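Local structure of replisome organizer (Bacillus phage SPP1, 1NO1) at residues A[8-13]-A[27-32]; A[47-52]-A[58-63]. The protein probably loads the replicative helicase, and restrains it, during replication of phage SPP1 DNA. All coordinates share one frame; numbering follows the deposited sequence.

Contact 1: residues A[8-13]-A[27-32]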
loop_
_atom_site.group_PDB
_atom_site.type_symbol
_atom_site.label_atom_id
_atom_site.label_comp_id
_atom_site.label_asym_id
_atom_site.label_seq_id
_atom_site.Cartn_x
_atom_site.Cartn_y
_atom_site.Cartn_z
ATOM N N GLN A 8 -7.850 0.448 -0.785
ATOM C CA GLN A 8 -7.510 -0.444 -1.901
ATOM C C GLN A 8 -6.030 -0.753 -2.008
ATOM O O GLN A 8 -5.679 -1.879 -2.272
ATOM C CB GLN A 8 -7.862 0.104 -3.279
ATOM C CG GLN A 8 -9.125 0.816 -3.445
ATOM C CD GLN A 8 -9.592 0.785 -4.904
ATOM O OE1 GLN A 8 -10.443 1.603 -5.309
ATOM N NE2 GLN A 8 -9.057 -0.167 -5.695
ATOM N N ILE A 9 -5.168 0.256 -1.890
ATOM C CA ILE A 9 -3.739 -0.004 -1.921
ATOM C C ILE A 9 -3.404 -1.098 -0.904
ATOM O O ILE A 9 -2.717 -2.069 -1.226
ATOM C CB ILE A 9 -2.969 1.275 -1.568
ATOM C CG1 ILE A 9 -3.150 2.302 -2.683
ATOM C CG2 ILE A 9 -1.477 0.973 -1.339
ATOM C CD1 ILE A 9 -2.531 1.804 -4.005
ATOM N N LEU A 10 -3.925 -0.989 0.311
ATOM C CA LEU A 10 -3.560 -1.982 1.324
ATOM C C LEU A 10 -4.118 -3.386 1.012
ATOM O O LEU A 10 -3.518 -4.398 1.346
ATOM C CB LEU A 10 -3.962 -1.526 2.728
ATOM C CG LEU A 10 -3.081 -0.395 3.297
ATOM C CD1 LEU A 10 -3.759 0.324 4.452
ATOM C CD2 LEU A 10 -1.693 -0.906 3.731
ATOM N N LYS A 11 -5.257 -3.441 0.350
ATOM C CA LYS A 11 -5.856 -4.731 -0.018
ATOM C C LYS A 11 -5.012 -5.405 -1.109
ATOM O O LYS A 11 -4.930 -6.633 -1.175
ATOM C CB LYS A 11 -7.302 -4.517 -0.471
ATOM C CG LYS A 11 -7.934 -5.668 -1.230
ATOM C CD LYS A 11 -8.712 -6.620 -0.316
ATOM C CE LYS A 11 -9.277 -7.805 -1.105
ATOM N NZ LYS A 11 -10.244 -8.593 -0.241
ATOM N N ALA A 12 -4.358 -4.601 -1.940
ATOM C CA ALA A 12 -3.513 -5.139 -3.002
ATOM C C ALA A 12 -2.196 -5.709 -2.434
ATOM O O ALA A 12 -1.728 -6.793 -2.853
ATOM C CB ALA A 12 -3.255 -4.073 -4.086
ATOM N N VAL A 13 -1.608 -4.998 -1.484
ATOM C CA VAL A 13 -0.387 -5.464 -0.862
ATOM C C VAL A 13 -0.668 -6.841 -0.253
ATOM O O VAL A 13 0.103 -7.821 -0.395
ATOM C CB VAL A 13 0.069 -4.496 0.251
ATOM C CG1 VAL A 13 1.237 -5.103 1.047
ATOM C CG2 VAL A 13 0.468 -3.139 -0.336
ATOM N N LYS A 27 -7.601 -0.607 10.497
ATOM C CA LYS A 27 -8.141 0.744 10.524
ATOM C C LYS A 27 -7.049 1.785 10.846
ATOM O O LYS A 27 -7.004 2.851 10.230
ATOM C CB LYS A 27 -9.338 0.848 11.493
ATOM N N GLY A 28 -6.162 1.472 11.793
ATOM C CA GLY A 28 -5.073 2.371 12.168
ATOM C C GLY A 28 -3.999 2.548 11.099
ATOM O O GLY A 28 -3.505 3.659 10.893
ATOM N N THR A 29 -3.636 1.458 10.423
ATOM C CA THR A 29 -2.699 1.516 9.315
ATOM C C THR A 29 -3.277 2.348 8.160
ATOM O O THR A 29 -2.545 3.102 7.506
ATOM C CB THR A 29 -2.342 0.095 8.860
ATOM O OG1 THR A 29 -1.462 -0.506 9.822
ATOM C CG2 THR A 29 -1.504 0.103 7.587
ATOM N N VAL A 30 -4.581 2.219 7.901
ATOM C CA VAL A 30 -5.201 3.015 6.848
ATOM C C VAL A 30 -5.057 4.507 7.182
ATOM O O VAL A 30 -4.655 5.331 6.343
ATOM C CB VAL A 30 -6.717 2.714 6.702
ATOM C CG1 VAL A 30 -7.378 3.782 5.878
ATOM C CG2 VAL A 30 -6.952 1.356 6.045
ATOM N N LYS A 31 -5.362 4.846 8.427
ATOM C CA LYS A 31 -5.285 6.229 8.835
ATOM C C LYS A 31 -3.855 6.808 8.709
ATOM O O LYS A 31 -3.691 7.945 8.245
ATOM C CB LYS A 31 -5.881 6.431 10.245
ATOM N N ALA A 32 -2.837 6.045 9.101
ATOM C CA ALA A 32 -1.463 6.556 9.062
ATOM C C ALA A 32 -0.883 6.634 7.636
ATOM O O ALA A 32 -0.260 7.635 7.280
ATOM C CB ALA A 32 -0.545 5.739 9.982
#

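Contact 2: residues A[47-52]-A[58-63]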
loop_
_atom_site.group_PDB
_atom_site.type_symbol
_atom_site.label_atom_id
_atom_site.label_comp_id
_atom_site.label_asym_id
_atom_site.label_seq_id
_atom_site.Cartn_x
_atom_site.Cartn_y
_atom_site.Cartn_z
ATOM N N ASN A 47 0.514 1.290 -9.875
ATOM C CA ASN A 47 1.536 0.909 -10.846
ATOM C C ASN A 47 2.881 0.661 -10.123
ATOM O O ASN A 47 3.563 -0.313 -10.402
ATOM C CB ASN A 47 1.659 1.980 -11.918
ATOM C CG ASN A 47 2.514 1.547 -13.095
ATOM O OD1 ASN A 47 3.506 2.194 -13.409
ATOM N ND2 ASN A 47 2.122 0.463 -13.767
ATOM N N ASN A 48 3.246 1.539 -9.187
ATOM C CA ASN A 48 4.472 1.362 -8.411
ATOM C C ASN A 48 4.465 0.066 -7.548
ATOM O O ASN A 48 5.505 -0.593 -7.392
ATOM C CB ASN A 48 4.713 2.586 -7.528
ATOM C CG ASN A 48 5.047 3.836 -8.331
ATOM O OD1 ASN A 48 5.380 3.754 -9.514
ATOM N ND2 ASN A 48 4.946 4.998 -7.695
ATOM N N LEU A 49 3.301 -0.329 -7.016
ATOM C CA LEU A 49 3.227 -1.568 -6.251
ATOM C C LEU A 49 3.515 -2.753 -7.151
ATOM O O LEU A 49 4.252 -3.680 -6.791
ATOM C CB LEU A 49 1.886 -1.711 -5.546
ATOM C CG LEU A 49 1.667 -3.034 -4.824
ATOM C CD1 LEU A 49 2.551 -3.217 -3.590
ATOM C CD2 LEU A 49 0.210 -3.148 -4.440
ATOM N N THR A 50 2.970 -2.729 -8.359
ATOM C CA THR A 50 3.269 -3.787 -9.295
ATOM C C THR A 50 4.782 -3.934 -9.574
ATOM O O THR A 50 5.311 -5.055 -9.535
ATOM C CB THR A 50 2.484 -3.613 -10.612
ATOM O OG1 THR A 50 1.098 -3.799 -10.352
ATOM C CG2 THR A 50 2.765 -4.804 -11.583
ATOM N N ASP A 51 5.494 -2.832 -9.841
ATOM C CA ASP A 51 6.916 -2.971 -10.141
ATOM C C ASP A 51 7.701 -3.484 -8.905
ATOM O O ASP A 51 8.686 -4.220 -9.037
ATOM C CB ASP A 51 7.502 -1.657 -10.677
ATOM C CG ASP A 51 6.875 -1.231 -12.019
ATOM O OD1 ASP A 51 6.486 -2.127 -12.816
ATOM O OD2 ASP A 51 6.712 -0.020 -12.367
ATOM N N TYR A 52 7.271 -3.090 -7.714
ATOM C CA TYR A 52 7.916 -3.504 -6.483
ATOM C C TYR A 52 7.781 -5.018 -6.225
ATOM O O TYR A 52 8.739 -5.663 -5.794
ATOM C CB TYR A 52 7.349 -2.680 -5.311
ATOM C CG TYR A 52 7.906 -3.101 -3.985
ATOM C CD1 TYR A 52 8.985 -2.410 -3.410
ATOM C CD2 TYR A 52 7.369 -4.198 -3.301
ATOM C CE1 TYR A 52 9.538 -2.823 -2.193
ATOM C CE2 TYR A 52 7.894 -4.610 -2.094
ATOM C CZ TYR A 52 8.992 -3.936 -1.539
ATOM O OH TYR A 52 9.501 -4.336 -0.297
ATOM N N PHE A 58 10.004 -9.416 0.469
ATOM C CA PHE A 58 9.288 -8.895 1.629
ATOM C C PHE A 58 8.338 -7.752 1.250
ATOM O O PHE A 58 8.590 -7.003 0.314
ATOM C CB PHE A 58 10.257 -8.485 2.754
ATOM C CG PHE A 58 11.243 -9.569 3.159
ATOM C CD1 PHE A 58 12.594 -9.455 2.830
ATOM C CD2 PHE A 58 10.830 -10.667 3.919
ATOM C CE1 PHE A 58 13.512 -10.429 3.213
ATOM C CE2 PHE A 58 11.746 -11.681 4.316
ATOM C CZ PHE A 58 13.094 -11.558 3.963
ATOM N N PRO A 59 7.251 -7.608 1.985
ATOM C CA PRO A 59 6.252 -6.577 1.674
ATOM C C PRO A 59 6.826 -5.158 1.777
ATOM O O PRO A 59 7.783 -4.942 2.527
ATOM C CB PRO A 59 5.171 -6.790 2.748
ATOM C CG PRO A 59 5.443 -8.148 3.327
ATOM C CD PRO A 59 6.913 -8.412 3.172
ATOM N N PRO A 60 6.277 -4.210 1.026
ATOM C CA PRO A 60 6.786 -2.824 1.016
ATOM C C PRO A 60 6.345 -1.953 2.192
ATOM O O PRO A 60 5.368 -2.303 2.838
ATOM C CB PRO A 60 6.129 -2.254 -0.257
ATOM C CG PRO A 60 4.799 -2.959 -0.274
ATOM C CD PRO A 60 5.203 -4.410 0.030
ATOM N N THR A 61 7.046 -0.845 2.463
ATOM C CA THR A 61 6.552 0.157 3.416
ATOM C C THR A 61 5.938 1.259 2.558
ATOM O O THR A 61 6.083 1.230 1.327
ATOM C CB THR A 61 7.693 0.773 4.145
ATOM O OG1 THR A 61 8.644 1.282 3.178
ATOM C CG2 THR A 61 8.460 -0.317 4.890
ATOM N N VAL A 62 5.292 2.252 3.173
ATOM C CA VAL A 62 4.685 3.275 2.331
ATOM C C VAL A 62 5.755 4.022 1.606
ATOM O O VAL A 62 5.526 4.466 0.478
ATOM C CB VAL A 62 3.767 4.298 3.115
ATOM C CG1 VAL A 62 4.561 5.175 3.999
ATOM C CG2 VAL A 62 2.939 5.171 2.138
ATOM N N SER A 63 6.945 4.196 2.195
ATOM C CA SER A 63 7.950 4.916 1.400
ATOM C C SER A 63 8.377 4.154 0.142
ATOM O O SER A 63 8.844 4.748 -0.818
ATOM C CB SER A 63 9.174 5.277 2.209
ATOM O OG SER A 63 10.041 4.168 2.338
#

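Contact 1: residues A[8-13]-A[27-32]
L10 meets T29 and V30 through methyl groups alone, a small worked example of how two helices can touch through one large apolar side chain set against two branched ones. The leucine leaves helix 3-16 pointing at helix 26-37 and crosses both of its partners obliquely. Its CG lies anti to the carbonyl carbon (chi1 -73°), which carries the fork of the side chain across to helix 26-37, where the two methyls divide the work. L10 CD1 comes to 3.7 Å from V30 CG2 and also to 3.9 Å from T29 CG2. The second branch serves the threonine only, with L10 CD2 4.0 Å from T29 CG2, so that this one methyl is straddled by the leucine fork.

T29 presents its CG2, anti to the backbone N, to L10. V30 is placed more to the flank and reaches over with CG2. The backbones stay well apart, L10 CA and V30 CA being 7.6 Å from each other, and the pair of segments buries just 113 Å² in all.

Neighbouring residues pack round L10, which is buried. F21, in the loop between the two helices, packs on L10 as well as V13, and P23 lies against T29. On another side of helix 3-16, I9 packs on I45 and M46 of helix 42-55, and A12 on M46.

Contact 2: residues A[47-52]-A[58-63]
The last turn of segment 47-52 faces the extended, proline-rich run F58 to T61, with Y52 CA and P60 CA 7.6 Å apart where the backbones are nearest. With its CG anti to the backbone N (chi1 177°), the Y52 ring reaches out from the helix, and P60 lies over one face. P60 CB sits 3.6 Å from the centroid of the Y52 ring, 19° off the normal, a CH-pi contact displaced toward the rim. P60 CD comes close to one side of the same ring, 3.4 Å from Y52 CE2.

F58 O lies instead at the ring edge, near its plane, and Y52 OH donates it a hydrogen bond of 2.9 Å. The hydroxyl approaches from above the carbonyl plane, at a C=O...O angle of 142°. L49 adds a smaller contact, crossing P60 at about a right angle, with L49 CD1 4.0 Å from P60 CG. Y17 touches both Y52 and P60.

One tyrosine thus uses two kinds of chemistry. The CB hydrogens of a proline pack on its aromatic face, weakly and mainly by dispersion, while the phenol hydrogen-bonds a backbone carbonyl and is likely to limit how the returning chain can shift along the helix.

In the fold
The two contacts follow in series along the chain, contact 1 closing before contact 2 opens, and their centres lie 13 Å apart on opposite sides of the chain's centre. Contact 1 joins helix 3-16 to helix 26-37; contact 2 folds the segment after helix 42-55 back against that helix. Helix 3-16 bridges them: A12 CB packs 3.6 Å from L49 CD2, and V13 CG2 lies 3.9 Å from L49 CD1. V62 closes the circuit by touching W33, V36 and L37 of helix 26-37. The three helices and the returning loop thus pack together into one small helical unit, consistent with a bipartite protein that has a natively unfolded domain.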